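Lipoprotein (Bacillus anthracis, PDB 4JG9) is a putative lipoprotein of unconfirmed function, an all-beta protein of the DUF4871 family that may bind lipid. Local coordinates at residues T101-I106 with S133-S138; E72-M77 with K164-F169. One frame throughout, in Å; residues are numbered along the deposited sequence.

Interaction 1 (T101-I106 with S133-S138)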
ATOM      1  N   THR A 101      19.334   0.415 -13.309  1.00 40.49           N
ATOM      2  CA  THR A 101      18.146  -0.033 -14.022  1.00 40.10           C
ATOM      3  C   THR A 101      17.161  -0.706 -13.061  1.00 41.75           C
ATOM      4  O   THR A 101      17.581  -1.434 -12.157  1.00 43.30           O
ATOM      5  CB  THR A 101      18.523  -1.056 -15.108  1.00 40.73           C
ATOM      6  OG1 THR A 101      19.484  -0.486 -15.993  1.00 41.69           O
ATOM      7  CG2 THR A 101      17.289  -1.521 -15.895  1.00 38.57           C
ATOM      8  N   GLY A 102      15.862  -0.473 -13.249  1.00 41.53           N
ATOM      9  CA  GLY A 102      14.843  -1.180 -12.483  1.00 40.09           C
ATOM     10  C   GLY A 102      13.550  -0.404 -12.293  1.00 42.52           C
ATOM     11  O   GLY A 102      13.460   0.767 -12.658  1.00 44.81           O
ATOM     12  N   LYS A 103      12.540  -1.039 -11.709  1.00 42.49           N
ATOM     13  CA  LYS A 103      11.333  -0.296 -11.387  1.00 43.90           C
ATOM     14  C   LYS A 103      11.678   0.672 -10.254  1.00 39.13           C
ATOM     15  O   LYS A 103      12.525   0.380  -9.399  1.00 39.47           O
ATOM     16  CB  LYS A 103      10.204  -1.221 -10.915  1.00 45.12           C
ATOM     17  CG  LYS A 103       9.903  -2.401 -11.793  1.00 46.90           C
ATOM     18  CD  LYS A 103       9.318  -2.029 -13.124  1.00 47.24           C
ATOM     19  CE  LYS A 103       8.782  -3.304 -13.781  1.00 47.59           C
ATOM     20  NZ  LYS A 103       8.717  -3.151 -15.252  1.00 49.86           N
ATOM     21  N   LEU A 104      11.013   1.817 -10.242  1.00 36.93           N
ATOM     22  CA  LEU A 104      11.274   2.833  -9.223  1.00 40.84           C
ATOM     23  C   LEU A 104      10.246   2.754  -8.108  1.00 40.94           C
ATOM     24  O   LEU A 104       9.037   2.737  -8.371  1.00 40.93           O
ATOM     25  CB  LEU A 104      11.243   4.230  -9.851  1.00 35.34           C
ATOM     26  CG  LEU A 104      11.457   5.429  -8.935  1.00 39.60           C
ATOM     27  CD1 LEU A 104      12.922   5.576  -8.582  1.00 42.29           C
ATOM     28  CD2 LEU A 104      10.952   6.680  -9.621  1.00 41.85           C
ATOM     29  N   SER A 105      10.724   2.694  -6.870  1.00 38.32           N
ATOM     30  CA  SER A 105       9.833   2.707  -5.709  1.00 43.21           C
ATOM     31  C   SER A 105      10.032   3.950  -4.846  1.00 42.48           C
ATOM     32  O   SER A 105      11.154   4.432  -4.650  1.00 42.76           O
ATOM     33  CB  SER A 105      10.028   1.458  -4.834  1.00 44.46           C
ATOM     34  OG  SER A 105       9.918   0.254  -5.573  1.00 41.74           O
ATOM     35  N   ILE A 106       8.925   4.466  -4.332  1.00 39.80           N
ATOM     36  CA  ILE A 106       8.976   5.558  -3.389  1.00 41.21           C
ATOM     37  C   ILE A 106       8.163   5.197  -2.160  1.00 39.78           C
ATOM     38  O   ILE A 106       6.968   4.936  -2.254  1.00 40.30           O
ATOM     39  CB  ILE A 106       8.411   6.848  -3.967  1.00 44.59           C
ATOM     40  CG1 ILE A 106       9.280   7.329  -5.125  1.00 46.82           C
ATOM     41  CG2 ILE A 106       8.367   7.922  -2.885  1.00 44.39           C
ATOM     42  CD1 ILE A 106       8.606   8.377  -5.955  1.00 49.74           C
ATOM     43  N   SER A 133       5.132   1.156 -12.725  1.00 42.00           N
ATOM     44  CA  SER A 133       4.978  -0.061 -13.523  1.00 37.14           C
ATOM     45  C   SER A 133       6.086  -0.138 -14.540  1.00 37.46           C
ATOM     46  O   SER A 133       6.391  -1.215 -15.065  1.00 43.37           O
ATOM     47  CB  SER A 133       3.628  -0.138 -14.236  1.00 40.10           C
ATOM     48  OG  SER A 133       3.463   0.927 -15.145  1.00 52.18           O
ATOM     49  N   ASN A 134       6.711   1.000 -14.818  1.00 38.99           N
ATOM     50  CA  ASN A 134       7.761   1.026 -15.837  1.00 37.28           C
ATOM     51  C   ASN A 134       9.158   0.899 -15.247  1.00 37.66           C
ATOM     52  O   ASN A 134       9.394   1.213 -14.075  1.00 42.07           O
ATOM     53  CB  ASN A 134       7.654   2.300 -16.667  1.00 43.59           C
ATOM     54  CG  ASN A 134       7.938   3.540 -15.852  1.00 46.31           C
ATOM     55  OD1 ASN A 134       7.185   3.876 -14.930  1.00 50.06           O
ATOM     56  ND2 ASN A 134       9.008   4.248 -16.208  1.00 44.56           N
ATOM     57  N   THR A 135      10.085   0.435 -16.073  1.00 37.09           N
ATOM     58  CA  THR A 135      11.468   0.245 -15.672  1.00 34.52           C
ATOM     59  C   THR A 135      12.261   1.448 -16.132  1.00 47.98           C
ATOM     60  O   THR A 135      12.147   1.844 -17.294  1.00 56.47           O
ATOM     61  CB  THR A 135      12.049  -1.001 -16.360  1.00 37.28           C
ATOM     62  OG1 THR A 135      11.244  -2.145 -16.054  1.00 45.02           O
ATOM     63  CG2 THR A 135      13.493  -1.234 -15.941  1.00 36.06           C
ATOM     64  N   ILE A 136      13.044   2.051 -15.243  1.00 46.59           N
ATOM     65  CA  ILE A 136      13.894   3.172 -15.644  1.00 41.97           C
ATOM     66  C   ILE A 136      15.336   2.703 -15.784  1.00 49.01           C
ATOM     67  O   ILE A 136      15.679   1.608 -15.336  1.00 53.49           O
ATOM     68  CB  ILE A 136      13.846   4.341 -14.630  1.00 44.46           C
ATOM     69  CG1 ILE A 136      14.573   3.959 -13.345  1.00 47.16           C
ATOM     70  CG2 ILE A 136      12.407   4.769 -14.339  1.00 43.78           C
ATOM     71  CD1 ILE A 136      14.704   5.080 -12.365  1.00 50.59           C
ATOM     72  N   ASP A 137      16.165   3.533 -16.420  1.00 52.06           N
ATOM     73  CA  ASP A 137      17.600   3.286 -16.565  1.00 54.73           C
ATOM     74  C   ASP A 137      18.329   4.618 -16.773  1.00 55.49           C
ATOM     75  O   ASP A 137      17.715   5.682 -16.673  1.00 56.98           O
ATOM     76  CB  ASP A 137      17.880   2.319 -17.720  1.00 58.62           C
ATOM     77  CG  ASP A 137      17.322   2.811 -19.050  1.00 64.51           C
ATOM     78  OD1 ASP A 137      17.212   4.041 -19.261  1.00 67.62           O
ATOM     79  OD2 ASP A 137      16.949   1.960 -19.882  1.00 66.78           O
ATOM     80  N   SER A 138      19.617   4.548 -17.103  1.00 54.26           N
ATOM     81  CA  SER A 138      20.455   5.732 -17.318  1.00 53.40           C
ATOM     82  C   SER A 138      20.012   6.622 -18.485  1.00 53.89           C
ATOM     83  O   SER A 138      20.438   7.769 -18.587  1.00 61.46           O
ATOM     84  CB  SER A 138      21.902   5.304 -17.531  1.00 54.53           C
ATOM     85  OG  SER A 138      21.977   4.392 -18.615  1.00 59.80           O
TER
HETATM   86  O   HOH W   1      20.902   2.000 -16.093  1.00 48.72           O

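Interaction 2 (E72-M77 with K164-F169)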
ATOM      1  N   GLU A  72      21.362  16.712  -5.752  1.00 57.51           N
ATOM      2  CA  GLU A  72      22.060  17.189  -6.940  1.00 56.26           C
ATOM      3  C   GLU A  72      22.886  16.078  -7.566  1.00 55.75           C
ATOM      4  O   GLU A  72      23.523  15.295  -6.857  1.00 54.73           O
ATOM      5  CB  GLU A  72      22.939  18.393  -6.595  1.00 52.16           C
ATOM      6  CG  GLU A  72      22.143  19.656  -6.320  1.00 55.43           C
ATOM      7  CD  GLU A  72      23.018  20.888  -6.095  1.00 62.35           C
ATOM      8  OE1 GLU A  72      23.791  21.265  -7.011  1.00 60.11           O
ATOM      9  OE2 GLU A  72      22.908  21.492  -5.000  1.00 64.61           O
ATOM     10  N   GLU A  73      22.814  15.981  -8.884  1.00 59.10           N
ATOM     11  CA  GLU A  73      23.608  15.036  -9.651  1.00 59.97           C
ATOM     12  C   GLU A  73      23.127  13.605  -9.485  1.00 60.83           C
ATOM     13  O   GLU A  73      23.788  12.675  -9.918  1.00 66.94           O
ATOM     14  CB  GLU A  73      25.092  15.152  -9.296  1.00 59.81           C
ATOM     15  CG  GLU A  73      25.755  16.413  -9.823  1.00 70.97           C
ATOM     16  CD  GLU A  73      27.235  16.492  -9.501  1.00 81.59           C
ATOM     17  OE1 GLU A  73      27.851  15.444  -9.226  1.00 83.57           O
ATOM     18  OE2 GLU A  73      27.790  17.608  -9.534  1.00 84.70           O
ATOM     19  N   LYS A  74      21.981  13.428  -8.846  1.00 60.28           N
ATOM     20  CA  LYS A  74      21.429  12.096  -8.667  1.00 54.68           C
ATOM     21  C   LYS A  74      19.979  12.027  -9.097  1.00 48.84           C
ATOM     22  O   LYS A  74      19.675  11.650 -10.218  1.00 51.65           O
ATOM     23  CB  LYS A  74      21.586  11.644  -7.222  1.00 57.88           C
ATOM     24  CG  LYS A  74      23.033  11.505  -6.797  1.00 62.82           C
ATOM     25  CD  LYS A  74      23.168  10.740  -5.496  1.00 68.19           C
ATOM     26  CE  LYS A  74      22.855   9.270  -5.684  1.00 66.99           C
ATOM     27  NZ  LYS A  74      23.009   8.520  -4.411  1.00 67.14           N
ATOM     28  N   ILE A  75      19.085  12.397  -8.196  1.00 42.10           N
ATOM     29  CA  ILE A  75      17.671  12.401  -8.501  1.00 39.25           C
ATOM     30  C   ILE A  75      16.984  13.613  -7.889  1.00 40.60           C
ATOM     31  O   ILE A  75      17.312  14.029  -6.795  1.00 42.42           O
ATOM     32  CB  ILE A  75      17.008  11.093  -8.035  1.00 43.99           C
ATOM     33  CG1 ILE A  75      15.615  10.948  -8.636  1.00 44.38           C
ATOM     34  CG2 ILE A  75      16.973  11.018  -6.520  1.00 41.25           C
ATOM     35  CD1 ILE A  75      15.049   9.554  -8.518  1.00 46.49           C
ATOM     36  N   ALA A  76      16.016  14.165  -8.600  1.00 36.84           N
ATOM     37  CA  ALA A  76      15.278  15.316  -8.113  1.00 38.57           C
ATOM     38  C   ALA A  76      13.913  15.387  -8.767  1.00 42.72           C
ATOM     39  O   ALA A  76      13.678  14.740  -9.793  1.00 44.27           O
ATOM     40  CB  ALA A  76      16.067  16.598  -8.380  1.00 37.44           C
HETATM   41  N   MSE A  77      13.013  16.165  -8.168  1.00 42.95           N
HETATM   42  CA  MSE A  77      11.721  16.447  -8.779  1.00 43.58           C
HETATM   43  C   MSE A  77      11.614  17.932  -9.076  1.00 43.68           C
HETATM   44  O   MSE A  77      12.362  18.739  -8.514  1.00 43.30           O
HETATM   45  CB  MSE A  77      10.576  16.015  -7.871  1.00 46.12           C
HETATM   46  CG  MSE A  77      10.675  16.577  -6.463  1.00 54.45           C
HETATM   47 SE   MSE A  77       9.090  16.166  -5.351  1.00 70.51          SE
HETATM   48  CE  MSE A  77       8.229  17.889  -5.633  1.00 73.85           C
ATOM     49  N   LYS A 164      16.475  -1.922  -4.443  1.00 44.11           N
ATOM     50  CA  LYS A 164      17.693  -1.542  -3.727  1.00 40.67           C
ATOM     51  C   LYS A 164      17.657  -0.055  -3.382  1.00 42.25           C
ATOM     52  O   LYS A 164      17.300   0.770  -4.228  1.00 40.63           O
ATOM     53  CB  LYS A 164      18.913  -1.855  -4.587  1.00 40.37           C
ATOM     54  CG  LYS A 164      20.255  -1.447  -3.996  1.00 42.76           C
ATOM     55  CD  LYS A 164      21.359  -1.771  -4.990  1.00 45.90           C
ATOM     56  CE  LYS A 164      22.689  -1.234  -4.551  1.00 55.99           C
ATOM     57  NZ  LYS A 164      23.239  -2.007  -3.413  1.00 65.36           N
ATOM     58  N   TYR A 165      17.991   0.280  -2.137  1.00 42.95           N
ATOM     59  CA  TYR A 165      17.967   1.670  -1.686  1.00 44.25           C
ATOM     60  C   TYR A 165      18.837   2.569  -2.566  1.00 45.61           C
ATOM     61  O   TYR A 165      19.985   2.241  -2.860  1.00 50.37           O
ATOM     62  CB  TYR A 165      18.415   1.770  -0.226  1.00 44.65           C
ATOM     63  CG  TYR A 165      18.423   3.179   0.311  1.00 48.53           C
ATOM     64  CD1 TYR A 165      17.263   3.760   0.813  1.00 48.91           C
ATOM     65  CD2 TYR A 165      19.590   3.934   0.322  1.00 50.19           C
ATOM     66  CE1 TYR A 165      17.266   5.061   1.306  1.00 47.63           C
ATOM     67  CE2 TYR A 165      19.601   5.234   0.816  1.00 39.36           C
ATOM     68  CZ  TYR A 165      18.439   5.790   1.300  1.00 49.23           C
ATOM     69  OH  TYR A 165      18.450   7.081   1.789  1.00 48.54           O
ATOM     70  N   TYR A 166      18.289   3.705  -2.980  1.00 43.19           N
ATOM     71  CA  TYR A 166      19.019   4.621  -3.846  1.00 44.78           C
ATOM     72  C   TYR A 166      19.385   5.895  -3.105  1.00 51.81           C
ATOM     73  O   TYR A 166      20.554   6.242  -2.989  1.00 54.39           O
ATOM     74  CB  TYR A 166      18.210   4.970  -5.100  1.00 38.89           C
ATOM     75  CG  TYR A 166      18.983   5.883  -6.015  1.00 43.78           C
ATOM     76  CD1 TYR A 166      20.048   5.395  -6.755  1.00 46.08           C
ATOM     77  CD2 TYR A 166      18.687   7.236  -6.105  1.00 48.24           C
ATOM     78  CE1 TYR A 166      20.784   6.218  -7.584  1.00 50.03           C
ATOM     79  CE2 TYR A 166      19.421   8.077  -6.936  1.00 49.78           C
ATOM     80  CZ  TYR A 166      20.468   7.556  -7.670  1.00 49.20           C
ATOM     81  OH  TYR A 166      21.206   8.359  -8.497  1.00 44.93           O
ATOM     82  N   ASP A 167      18.364   6.611  -2.652  1.00 51.86           N
ATOM     83  CA  ASP A 167      18.555   7.806  -1.858  1.00 47.72           C
ATOM     84  C   ASP A 167      17.260   8.213  -1.165  1.00 45.02           C
ATOM     85  O   ASP A 167      16.251   7.496  -1.219  1.00 46.01           O
ATOM     86  CB  ASP A 167      19.084   8.950  -2.722  1.00 51.72           C
ATOM     87  CG  ASP A 167      20.131   9.787  -1.987  1.00 57.48           C
ATOM     88  OD1 ASP A 167      19.965   9.964  -0.756  1.00 55.39           O
ATOM     89  OD2 ASP A 167      21.132  10.224  -2.620  1.00 56.92           O
ATOM     90  N   GLN A 168      17.297   9.367  -0.512  1.00 42.82           N
ATOM     91  CA  GLN A 168      16.134   9.892   0.187  1.00 42.74           C
ATOM     92  C   GLN A 168      16.217  11.414   0.267  1.00 46.54           C
ATOM     93  O   GLN A 168      17.307  11.978   0.235  1.00 50.61           O
ATOM     94  CB  GLN A 168      16.062   9.297   1.594  1.00 45.76           C
ATOM     95  CG  GLN A 168      17.079   9.873   2.569  1.00 43.90           C
ATOM     96  CD  GLN A 168      17.154   9.104   3.882  1.00 49.34           C
ATOM     97  OE1 GLN A 168      18.044   9.348   4.694  1.00 55.58           O
ATOM     98  NE2 GLN A 168      16.249   8.147   4.076  1.00 48.55           N
ATOM     99  N   PHE A 169      15.073  12.082   0.340  1.00 46.60           N
ATOM    100  CA  PHE A 169      15.070  13.509   0.647  1.00 47.51           C
ATOM    101  C   PHE A 169      13.730  13.960   1.215  1.00 49.81           C
ATOM    102  O   PHE A 169      12.736  13.243   1.118  1.00 50.74           O
ATOM    103  CB  PHE A 169      15.531  14.375  -0.547  1.00 46.06           C
ATOM    104  CG  PHE A 169      14.632  14.310  -1.742  1.00 44.53           C
ATOM    105  CD1 PHE A 169      13.583  15.205  -1.894  1.00 49.06           C
ATOM    106  CD2 PHE A 169      14.850  13.375  -2.728  1.00 43.85           C
ATOM    107  CE1 PHE A 169      12.750  15.151  -3.003  1.00 46.90           C
ATOM    108  CE2 PHE A 169      14.017  13.307  -3.839  1.00 46.98           C
ATOM    109  CZ  PHE A 169      12.967  14.198  -3.974  1.00 47.39           C
TER

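Interaction 1 (T101-I106 with S133-S138)
Lys103 NZ grips two oxygens of the facing segment, donating to Thr135 OG1 at 2.8 Å and to the backbone carbonyl oxygen of Ser133 at 3.0 Å. The two bonds fasten the lysine end beside a short antiparallel beta pairing, where the start of strand 102-110 meets the end of strand 131-136. A turn about the Lys103 CB-CG bond (chi2 -68°) brings CD to 3.4 Å from Asn134 O. Beside them, Gly102 and Ile136 form a hydrogen-bonded pair: Gly102 N donates to Ile136 O, and Ile136 N donates back to Gly102 O. Gly102 has phi 152°, a backbone conformation that glycine readily adopts, and Thr135 CG2 lies over its backbone N and CA, 3.7 Å from each. Ile136 O takes a second, weaker contact from Thr101 CA, a CA-H...O approach of 3.2 Å. On the inner side, Leu104 CD1 and Ile136 CD1 meet, with Phe94 and Met99 also touching Ile136. Next to the pair, the Thr101 and Asp137 side chains lie side by side, pointing the same way; Asp137 OD1 turns to Thr139 OG1, and a water joins Thr101 OG1 (2.9 Å) to Ser138 N (3.0 Å), accepting from the latter.

Interaction 2 (E72-M77 with K164-F169)
Lys74 sets its ammonium over one face of the Tyr166 ring, while Ile75 meets the same ring in its plane, with CG2 3.8 Å from Tyr166 CE2. The ring is thus held on a face and an edge by consecutive residues of a beta-sandwich-like core, in which strands 75-78 and 164-173 belong to different sheets. The axes of segments 75-77 and 164-169 pass 8.9 Å apart at a crossing angle of -40°, and the contact is carried mainly by side chains. Lys74 NZ stands 4.5 Å from the Tyr166 ring centroid and 18° off its normal, a cation-pi geometry displaced toward the rim. A turn about the CG-CD bond (chi3 71°) brings CE within 3.4 Å of Tyr166 OH. That hydroxyl has its hydrogen-bond partner in Asp96, whose backbone also pairs with Lys74. The Lys74 and Asp167 side chains cross at about a right angle, and NZ forms a salt bridge to Asp167 OD2 at 3.1 Å, arriving from above the carboxylate plane. Asp167 OD1 accepts from Gln168 N at 2.7 Å, which helps fix the carboxylate's rotation. Lys74 with Ile75, and Tyr166 with Asp167, each form a classic beta bulge, and all four side chains set out toward the other sheet. Deeper in, selenomethionine Met77 places CG at the edge of the Phe169 ring, 4.1 Å from CZ. Contact chemistry therefore changes with depth: at the partly exposed end, one ammonium is shared between a carboxylate and an aromatic face, which probably stabilises its positive charge, whereas the inner end is apolar.

How the interactions relate
The centres of the two interactions lie 13 Å apart, and their nearest atoms stay about 5 Å from each other without touching. Interaction 1 is nested along the chain inside the loop that interaction 2 closes, the order being 72-77, 101-106, 133-138 and 164-169. They share one antiparallel sheet: strand 153-161 pairs with 102-110 on one side and 164-173 on the other, and Ile159 touches Leu104, Ile75 and Phe169. Interaction 1 works within that sheet, by backbone pairing near its margin, whereas interaction 2 ties it to the sheet containing 75-78. Strand 88-94 of that second sheet supplies Phe94 to both sites, so edge pairing and inter-sheet packing meet in a common apolar core.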